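Local coordinates for glyoxalase family protein (Bacillus cereus, PDB 1ZSW) that is of unknown function but binds a zinc ion and probably acts as a metalloenzyme of the glyoxalase and dioxygenase (vicinal oxygen chelate) superfamily, at residues I34-K39 with L84-I89; K39-N44 with A333-K338; K252-L257 with I295-P300. All blocks are in the same frame, centred on the assembly; numbering follows the deposited sequence. Where two conformers were deposited one is given.

Contact 1 (I34-K39 with L84-I89); sequences ISMVTK and LSFFEI
Ser-35 and Ser-85 meet hydroxyl to hydroxyl, with OG of Ser-35 2.6 Å from OG of Ser-85. Either may donate. The OG of Ser-85 also bonds His-70. The nearest atom of the Ser-35 side chain is about 4 Å from the zinc ion and about 3 Å from the side chains of its ligands His-33 and His-246. The strands run parallel, and five backbone bonds tie them. Four are nearly straight. Met-36 N to Ser-85 O, 2.8 Å, is bent to 138° at the hydrogen. On the other face of the sheet, Met-36 folds over Phe-86. Its chain turns at chi2 (71°) and again at chi3 (72°), bringing CE back over the ring. CE lies 3.9 Å from the centroid of the Phe-86 ring, a CH-pi contact. The sulfur stands farther off above the same ring. CB of Met-36 touches CE1 of Phe-86 at 3.4 Å. Thr-38 OG1 is hydrogen-bonded to Glu-147, outside the two strands. These are the first and last strands of a beta-alpha-beta-beta-beta module of the vicinal oxygen chelate fold. Strand 244-251 flanks 31-38, and strand 69-74 flanks 83-88. Tyr-48 of helix 41-51 meets the Phe-86 ring.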
loop_
_atom_site.group_PDB
_atom_site.type_symbol
_atom_site.label_atom_id
_atom_site.label_comp_id
_atom_site.label_asym_id
_atom_site.label_seq_id
_atom_site.Cartn_x
_atom_site.Cartn_y
_atom_site.Cartn_z
ATOM N N ILE A 34 0.216 -1.745 -1.022
ATOM C CA ILE A 34 -1.104 -1.309 -1.482
ATOM C C ILE A 34 -1.180 -1.666 -2.952
ATOM O O ILE A 34 -0.162 -1.550 -3.635
ATOM C CB ILE A 34 -1.301 0.223 -1.193
ATOM C CG1 ILE A 34 -2.739 0.704 -1.445
ATOM C CG2 ILE A 34 -0.209 1.087 -1.868
ATOM C CD1 ILE A 34 -3.058 1.991 -0.629
ATOM N N SER A 35 -2.330 -2.164 -3.376
ATOM C CA SER A 35 -2.490 -2.726 -4.734
ATOM C C SER A 35 -3.600 -2.035 -5.497
ATOM O O SER A 35 -4.635 -1.782 -4.914
ATOM C CB SER A 35 -2.767 -4.236 -4.674
ATOM O OG SER A 35 -1.562 -4.838 -4.134
ATOM N N MET A 36 -3.357 -1.824 -6.797
ATOM C CA MET A 36 -4.167 -0.954 -7.682
ATOM C C MET A 36 -4.382 -1.635 -9.015
ATOM O O MET A 36 -3.780 -2.667 -9.328
ATOM C CB MET A 36 -3.369 0.339 -7.946
ATOM C CG MET A 36 -3.399 1.396 -6.841
ATOM S SD MET A 36 -2.478 0.970 -5.362
ATOM C CE MET A 36 -0.797 1.133 -5.953
ATOM N N VAL A 37 -5.284 -1.063 -9.809
ATOM C CA VAL A 37 -5.547 -1.526 -11.164
ATOM C C VAL A 37 -5.072 -0.473 -12.156
ATOM O O VAL A 37 -5.382 0.713 -11.989
ATOM C CB VAL A 37 -7.045 -1.748 -11.322
ATOM C CG1 VAL A 37 -7.431 -2.069 -12.799
ATOM C CG2 VAL A 37 -7.516 -2.896 -10.405
ATOM N N THR A 38 -4.312 -0.929 -13.164
ATOM C CA THR A 38 -3.861 -0.097 -14.305
ATOM C C THR A 38 -4.397 -0.687 -15.601
ATOM O O THR A 38 -4.589 -1.891 -15.717
ATOM C CB THR A 38 -2.314 0.051 -14.381
ATOM O OG1 THR A 38 -1.965 0.984 -15.415
ATOM C CG2 THR A 38 -1.620 -1.261 -14.680
ATOM N N LYS A 39 -4.640 0.189 -16.585
ATOM C CA LYS A 39 -5.067 -0.281 -17.898
ATOM C C LYS A 39 -3.875 -0.599 -18.803
ATOM O O LYS A 39 -4.018 -1.353 -19.794
ATOM C CB LYS A 39 -5.909 0.827 -18.558
ATOM C CG LYS A 39 -6.711 0.327 -19.736
ATOM C CD LYS A 39 -7.570 1.447 -20.312
ATOM C CE LYS A 39 -8.245 0.997 -21.613
ATOM N NZ LYS A 39 -9.319 -0.031 -21.449
ATOM N N LEU A 84 4.127 -0.603 -3.899
ATOM C CA LEU A 84 2.902 -0.281 -4.647
ATOM C C LEU A 84 2.826 -1.297 -5.763
ATOM O O LEU A 84 3.772 -1.453 -6.526
ATOM C CB LEU A 84 2.947 1.130 -5.252
ATOM C CG LEU A 84 3.311 2.374 -4.440
ATOM C CD1 LEU A 84 2.612 3.633 -5.014
ATOM C CD2 LEU A 84 3.111 2.291 -2.941
ATOM N N SER A 85 1.712 -2.002 -5.842
ATOM C CA SER A 85 1.603 -2.990 -6.921
ATOM C C SER A 85 0.373 -2.701 -7.779
ATOM O O SER A 85 -0.590 -2.058 -7.310
ATOM C CB SER A 85 1.577 -4.386 -6.334
ATOM O OG SER A 85 0.251 -4.786 -6.059
ATOM N N PHE A 86 0.435 -3.128 -9.043
ATOM C CA PHE A 86 -0.607 -2.851 -10.020
ATOM C C PHE A 86 -0.902 -4.095 -10.824
ATOM O O PHE A 86 0.033 -4.752 -11.273
ATOM C CB PHE A 86 -0.100 -1.765 -10.991
ATOM C CG PHE A 86 0.063 -0.422 -10.355
ATOM C CD1 PHE A 86 -0.983 0.499 -10.463
ATOM C CD2 PHE A 86 1.233 -0.071 -9.660
ATOM C CE1 PHE A 86 -0.884 1.721 -9.862
ATOM C CE2 PHE A 86 1.346 1.240 -9.052
ATOM C CZ PHE A 86 0.276 2.103 -9.188
ATOM N N PHE A 87 -2.188 -4.392 -10.996
ATOM C CA PHE A 87 -2.659 -5.461 -11.908
ATOM C C PHE A 87 -2.986 -4.745 -13.190
ATOM O O PHE A 87 -3.735 -3.767 -13.171
ATOM C CB PHE A 87 -3.934 -6.092 -11.331
ATOM C CG PHE A 87 -3.690 -6.807 -10.037
ATOM C CD1 PHE A 87 -4.012 -6.198 -8.814
ATOM C CD2 PHE A 87 -3.106 -8.073 -10.041
ATOM C CE1 PHE A 87 -3.770 -6.864 -7.607
ATOM C CE2 PHE A 87 -2.857 -8.739 -8.834
ATOM C CZ PHE A 87 -3.197 -8.128 -7.632
ATOM N N GLU A 88 -2.442 -5.228 -14.306
ATOM C CA GLU A 88 -2.761 -4.621 -15.592
ATOM C C GLU A 88 -3.975 -5.315 -16.162
ATOM O O GLU A 88 -3.946 -6.522 -16.388
ATOM C CB GLU A 88 -1.607 -4.723 -16.610
ATOM C CG GLU A 88 -2.016 -4.039 -17.942
ATOM C CD GLU A 88 -1.155 -4.438 -19.159
ATOM O OE1 GLU A 88 -0.767 -3.550 -19.951
ATOM O OE2 GLU A 88 -0.870 -5.629 -19.313
ATOM N N ILE A 89 -5.023 -4.548 -16.445
ATOM C CA ILE A 89 -6.264 -5.115 -16.986
ATOM C C ILE A 89 -6.580 -4.267 -18.214
ATOM O O ILE A 89 -7.235 -3.256 -18.103
ATOM C CB ILE A 89 -7.400 -5.063 -15.941
ATOM C CG1 ILE A 89 -6.918 -5.773 -14.646
ATOM C CG2 ILE A 89 -8.720 -5.659 -16.515
ATOM C CD1 ILE A 89 -7.951 -5.970 -13.579
#

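Contact 2 (K39-N44 with A333-K338)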
loop_
_atom_site.group_PDB
_atom_site.type_symbol
_atom_site.label_atom_id
_atom_site.label_comp_id
_atom_site.label_asym_id
_atom_site.label_seq_id
_atom_site.Cartn_x
_atom_site.Cartn_y
_atom_site.Cartn_z
ATOM N N LYS A 39 -4.640 0.189 -16.585
ATOM C CA LYS A 39 -5.067 -0.281 -17.898
ATOM C C LYS A 39 -3.875 -0.599 -18.803
ATOM O O LYS A 39 -4.018 -1.353 -19.794
ATOM C CB LYS A 39 -5.909 0.827 -18.558
ATOM C CG LYS A 39 -6.711 0.327 -19.736
ATOM C CD LYS A 39 -7.570 1.447 -20.312
ATOM C CE LYS A 39 -8.245 0.997 -21.613
ATOM N NZ LYS A 39 -9.319 -0.031 -21.449
ATOM N N ASN A 40 -2.702 -0.028 -18.503
ATOM C CA ASN A 40 -1.574 -0.061 -19.445
ATOM C C ASN A 40 -0.254 -0.162 -18.715
ATOM O O ASN A 40 0.183 0.794 -18.128
ATOM C CB ASN A 40 -1.594 1.191 -20.320
ATOM C CG ASN A 40 -0.574 1.133 -21.462
ATOM O OD1 ASN A 40 0.626 1.279 -21.262
ATOM N ND2 ASN A 40 -1.070 0.900 -22.668
ATOM N N ALA A 41 0.368 -1.339 -18.749
ATOM C CA ALA A 41 1.626 -1.575 -18.048
ATOM C C ALA A 41 2.770 -0.708 -18.547
ATOM O O ALA A 41 3.576 -0.271 -17.740
ATOM C CB ALA A 41 2.018 -3.070 -18.091
ATOM N N ASN A 42 2.860 -0.473 -19.857
ATOM C CA ASN A 42 3.933 0.395 -20.381
ATOM C C ASN A 42 3.904 1.791 -19.758
ATOM O O ASN A 42 4.931 2.294 -19.307
ATOM C CB ASN A 42 3.883 0.499 -21.916
ATOM C CG ASN A 42 4.174 -0.833 -22.613
ATOM O OD1 ASN A 42 4.764 -1.729 -22.038
ATOM N ND2 ASN A 42 3.735 -0.956 -23.860
ATOM N N GLU A 43 2.720 2.396 -19.688
ATOM C CA GLU A 43 2.573 3.749 -19.139
ATOM C C GLU A 43 2.727 3.731 -17.613
ATOM O O GLU A 43 3.272 4.661 -17.016
ATOM C CB GLU A 43 1.225 4.344 -19.558
ATOM C CG GLU A 43 1.124 4.564 -21.072
ATOM C CD GLU A 43 -0.297 4.771 -21.561
ATOM O OE1 GLU A 43 -1.252 4.530 -20.791
ATOM O OE2 GLU A 43 -0.461 5.163 -22.741
ATOM N N ASN A 44 2.264 2.641 -17.001
ATOM C CA ASN A 44 2.366 2.478 -15.555
ATOM C C ASN A 44 3.820 2.352 -15.129
ATOM O O ASN A 44 4.281 3.046 -14.232
ATOM C CB ASN A 44 1.528 1.259 -15.119
ATOM C CG ASN A 44 1.567 1.049 -13.618
ATOM O OD1 ASN A 44 0.914 1.772 -12.856
ATOM N ND2 ASN A 44 2.325 0.064 -13.192
ATOM N N ALA A 333 2.480 -9.517 -23.642
ATOM C CA ALA A 333 3.287 -8.575 -24.418
ATOM C C ALA A 333 4.405 -8.057 -23.540
ATOM O O ALA A 333 4.182 -7.778 -22.356
ATOM C CB ALA A 333 2.443 -7.429 -24.900
ATOM N N PRO A 334 5.620 -7.923 -24.102
ATOM C CA PRO A 334 6.723 -7.395 -23.298
ATOM C C PRO A 334 6.443 -5.964 -22.831
ATOM O O PRO A 334 5.735 -5.217 -23.509
ATOM C CB PRO A 334 7.916 -7.421 -24.261
ATOM C CG PRO A 334 7.326 -7.537 -25.627
ATOM C CD PRO A 334 6.039 -8.265 -25.478
ATOM N N ILE A 335 6.971 -5.592 -21.673
ATOM C CA ILE A 335 6.797 -4.221 -21.209
ATOM C C ILE A 335 7.860 -3.355 -21.861
ATOM O O ILE A 335 9.053 -3.599 -21.709
ATOM C CB ILE A 335 6.785 -4.127 -19.675
ATOM C CG1 ILE A 335 5.438 -4.646 -19.166
ATOM C CG2 ILE A 335 7.034 -2.680 -19.204
ATOM C CD1 ILE A 335 5.466 -5.135 -17.772
ATOM N N GLU A 336 7.408 -2.368 -22.623
ATOM C CA GLU A 336 8.297 -1.530 -23.411
ATOM C C GLU A 336 8.769 -0.327 -22.613
ATOM O O GLU A 336 7.950 0.415 -22.075
ATOM C CB GLU A 336 7.580 -1.062 -24.679
ATOM C CG GLU A 336 7.199 -2.186 -25.636
ATOM C CD GLU A 336 6.225 -1.732 -26.711
ATOM O OE1 GLU A 336 5.174 -2.395 -26.881
ATOM O OE2 GLU A 336 6.500 -0.705 -27.376
ATOM N N GLU A 337 10.087 -0.141 -22.548
ATOM C CA GLU A 337 10.689 1.012 -21.887
ATOM C C GLU A 337 10.639 2.228 -22.798
ATOM O O GLU A 337 11.182 2.204 -23.905
ATOM C CB GLU A 337 12.138 0.720 -21.489
ATOM C CG GLU A 337 12.295 -0.378 -20.433
ATOM C CD GLU A 337 11.836 0.048 -19.037
ATOM O OE1 GLU A 337 11.784 1.264 -18.761
ATOM O OE2 GLU A 337 11.538 -0.845 -18.215
ATOM N N LYS A 338 9.972 3.286 -22.335
ATOM C CA LYS A 338 9.835 4.512 -23.119
ATOM C C LYS A 338 10.689 5.649 -22.549
ATOM O O LYS A 338 11.385 5.494 -21.536
ATOM C CB LYS A 338 8.356 4.922 -23.260
ATOM C CG LYS A 338 7.720 5.567 -22.030
ATOM C CD LYS A 338 6.186 5.560 -22.114
ATOM C CE LYS A 338 5.590 6.867 -21.572
ATOM N NZ LYS A 338 4.148 6.763 -21.171
ATOM O OXT LYS A 338 10.719 6.750 -23.103
HETATM O O HOH W 1 7.578 1.636 -19.667
HETATM O O HOH W 2 3.470 7.222 -18.162
#
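Pro-334 only brushes Asn-42, and the contact proper starts at Ile-335. CG1 of Ile-335 lies 3.9 Å from CB of Ala-41, and its CD1 is almost as near. This is the apolar part of the contact. Leu-71 and Tyr-69 of strand 69-74 also touch Ile-335, so the side chain sits between the helix start and the sheet. The CA of Ile-335 also lies close to OD1 of Asn-42.

Glu-336 makes the direct hydrogen bond. Its backbone N-H donates to OD1 of Asn-42 at 2.8 Å, with an N-H...O angle of 158°. The N-H comes down on the amide from above, 55° out of its plane. In Asn-42, CG is anti to the carbonyl carbon, beside the backbone N, and the amide end bends towards the tail. The Glu-336 carboxylate passes the same amide obliquely, the two planes 64° apart. Its OE1 is 3.6 Å from ND2 of Asn-42.

The helix being met is 41-51, at its first turn. Asn-40 is its N-cap. OD1 of Asn-40 accepts from N of Glu-43 at 2.8 Å, in the carbonyl plane. The C-terminal tail of the chain thus packs on the start of the first helix of the N-terminal glyoxalase-family region.

Further along, a water lies within hydrogen-bonding distance of both O of Glu-336 and O of Asn-42. Glu-337 points away from this turn and makes a salt bridge with Lys-49 of the same helix. Lys-338, the last residue, folds back to Glu-43. Its NZ is 3.7 Å from CG of Glu-43 but 5.1 Å from OE2 of Glu-43, too far for an ion pair. A second water links NZ of Lys-338 to O of Glu-43.

Contact 3 (K252-L257 with I295-P300); sequences KNDAEL and IATDGP
Leu-257 presses its CD1 against Ile-295, and this is the tight side of the contact. CD1 of Leu-257 lies 3.3 Å from O of Ile-295 and 3.8 Å from CG2 of Ile-295. The leucine leaves the helix with CG anti to its backbone N (chi1 180°), which directs the branch towards the strand, CD1 closest. CG2 of Thr-297, anti to its carbonyl carbon, lies against O of Asn-253 at 3.6 Å. Strand 244-251, helix 254-266 and strands 275-276, 280-286 and 292-300 form a second beta-alpha-beta-beta-beta module, as in the vicinal oxygen chelate fold. The contact sets the start of its helix on its last strand. Asn-253 is the N-cap of helix 254-266, and its OD1 accepts from N of Glu-256.

The other side is polar and wetter. CG2 of Thr-297 still touches OD1 of Asp-254, at 3.5 Å. Two waters bridge the segments here. One joins O of Lys-252 to N of Gly-299. Another donates to OD1 of Asp-254 and to OG1 of Thr-297, which also bonds N of Lys-281. That hydroxyl donates to O of Gly-299 at 2.7 Å. Asp-254 OD2 pairs with Lys-281, and Asp-298 with Arg-250.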
loop_
_atom_site.group_PDB
_atom_site.type_symbol
_atom_site.label_atom_id
_atom_site.label_comp_id
_atom_site.label_asym_id
_atom_site.label_seq_id
_atom_site.Cartn_x
_atom_site.Cartn_y
_atom_site.Cartn_z
ATOM N N LYS A 252 4.347 -9.743 11.943
ATOM C CA LYS A 252 5.713 -10.241 12.040
ATOM C C LYS A 252 5.919 -11.621 11.448
ATOM O O LYS A 252 6.949 -11.883 10.852
ATOM C CB LYS A 252 6.156 -10.238 13.508
ATOM C CG LYS A 252 7.615 -10.532 13.685
ATOM C CD LYS A 252 7.884 -10.625 15.168
ATOM C CE LYS A 252 9.359 -10.519 15.437
ATOM N NZ LYS A 252 9.549 -10.578 16.902
ATOM N N ASN A 253 4.962 -12.503 11.648
ATOM C CA ASN A 253 5.141 -13.922 11.309
ATOM C C ASN A 253 3.810 -14.639 11.212
ATOM O O ASN A 253 2.721 -14.056 11.381
ATOM C CB ASN A 253 6.016 -14.605 12.387
ATOM C CG ASN A 253 5.487 -14.367 13.767
ATOM O OD1 ASN A 253 4.271 -14.385 13.998
ATOM N ND2 ASN A 253 6.391 -14.095 14.715
ATOM N N ASP A 254 3.872 -15.938 10.914
ATOM C CA ASP A 254 2.663 -16.725 10.737
ATOM C C ASP A 254 1.845 -16.860 12.013
ATOM O O ASP A 254 0.630 -17.022 11.961
ATOM C CB ASP A 254 3.015 -18.134 10.219
ATOM C CG ASP A 254 3.514 -18.135 8.799
ATOM O OD1 ASP A 254 3.459 -17.093 8.109
ATOM O OD2 ASP A 254 4.015 -19.199 8.363
ATOM N N ALA A 255 2.511 -16.800 13.175
ATOM C CA ALA A 255 1.777 -16.910 14.438
ATOM C C ALA A 255 0.907 -15.681 14.659
ATOM O O ALA A 255 -0.246 -15.797 15.080
ATOM C CB ALA A 255 2.730 -17.110 15.621
ATOM N N GLU A 256 1.443 -14.511 14.339
ATOM C CA GLU A 256 0.647 -13.284 14.460
ATOM C C GLU A 256 -0.469 -13.292 13.416
ATOM O O GLU A 256 -1.571 -12.865 13.702
ATOM C CB GLU A 256 1.535 -12.048 14.311
ATOM C CG GLU A 256 2.459 -11.862 15.511
ATOM C CD GLU A 256 3.244 -10.572 15.503
ATOM O OE1 GLU A 256 4.126 -10.430 16.392
ATOM O OE2 GLU A 256 3.021 -9.705 14.625
ATOM N N LEU A 257 -0.174 -13.788 12.209
ATOM C CA LEU A 257 -1.223 -13.851 11.172
ATOM C C LEU A 257 -2.394 -14.728 11.646
ATOM O O LEU A 257 -3.555 -14.357 11.537
ATOM C CB LEU A 257 -0.641 -14.357 9.853
ATOM C CG LEU A 257 -1.635 -14.466 8.697
ATOM C CD1 LEU A 257 -2.096 -13.056 8.344
ATOM C CD2 LEU A 257 -0.954 -15.053 7.470
ATOM N N ILE A 295 -3.963 -8.797 5.541
ATOM C CA ILE A 295 -2.993 -8.858 6.632
ATOM C C ILE A 295 -1.864 -9.755 6.126
ATOM O O ILE A 295 -2.124 -10.899 5.794
ATOM C CB ILE A 295 -3.639 -9.479 7.906
ATOM C CG1 ILE A 295 -4.934 -8.727 8.238
ATOM C CG2 ILE A 295 -2.656 -9.407 9.100
ATOM C CD1 ILE A 295 -5.690 -9.235 9.483
ATOM N N ALA A 296 -0.641 -9.227 6.046
ATOM C CA ALA A 296 0.452 -9.926 5.367
ATOM C C ALA A 296 1.669 -10.032 6.267
ATOM O O ALA A 296 2.078 -9.058 6.933
ATOM C CB ALA A 296 0.843 -9.230 4.056
ATOM N N THR A 297 2.314 -11.201 6.232
ATOM C CA THR A 297 3.602 -11.304 6.931
ATOM C C THR A 297 4.738 -10.517 6.269
ATOM O O THR A 297 4.803 -10.374 5.031
ATOM C CB THR A 297 4.027 -12.802 7.085
ATOM O OG1 THR A 297 4.297 -13.366 5.787
ATOM C CG2 THR A 297 2.930 -13.602 7.806
ATOM N N ASP A 298 5.660 -10.014 7.079
ATOM C CA ASP A 298 6.820 -9.259 6.581
ATOM C C ASP A 298 7.702 -10.099 5.684
ATOM O O ASP A 298 8.210 -9.622 4.677
ATOM C CB ASP A 298 7.665 -8.697 7.740
ATOM C CG ASP A 298 7.129 -7.377 8.286
ATOM O OD1 ASP A 298 6.291 -6.710 7.634
ATOM O OD2 ASP A 298 7.593 -6.969 9.371
ATOM N N GLY A 299 7.849 -11.367 6.039
ATOM C CA GLY A 299 8.692 -12.245 5.243
ATOM C C GLY A 299 7.950 -13.321 4.487
ATOM O O GLY A 299 6.778 -13.606 4.756
ATOM N N PRO A 300 8.678 -14.040 3.613
ATOM C CA PRO A 300 10.137 -13.899 3.429
ATOM C C PRO A 300 10.603 -12.792 2.496
ATOM O O PRO A 300 11.806 -12.440 2.502
ATOM C CB PRO A 300 10.539 -15.274 2.893
ATOM C CG PRO A 300 9.340 -15.790 2.209
ATOM C CD PRO A 300 8.116 -15.173 2.860
HETATM O O HOH W 3 7.294 -13.005 8.406
HETATM O O HOH W 4 5.086 -15.989 6.260
#

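In the fold
Contacts 1 and 3 reach the same mixed sheet. Their centres are 23 Å apart and their nearest atoms about 9 Å. Across the sheet the order is 83-88, 31-38, 244-251, 292-300, so the last strands of the two modules flank the two central ones. The zinc is held by His-33, His-246 and Glu-294, one from each of strands 31-38, 244-251 and 292-300. The side chain of Ser-35 in contact 1 is about 4 Å from the zinc ion. The side chain of Ile-295 in contact 3 is about 10 Å from the zinc ion. Contact 2 lies away from the metal. It shares Lys-39 with contact 1, and Glu-88 OE1 probably bonds Ala-41 N, 2.8 Å away. Contacts 2 and 3 do not touch; their centres are 32 Å apart.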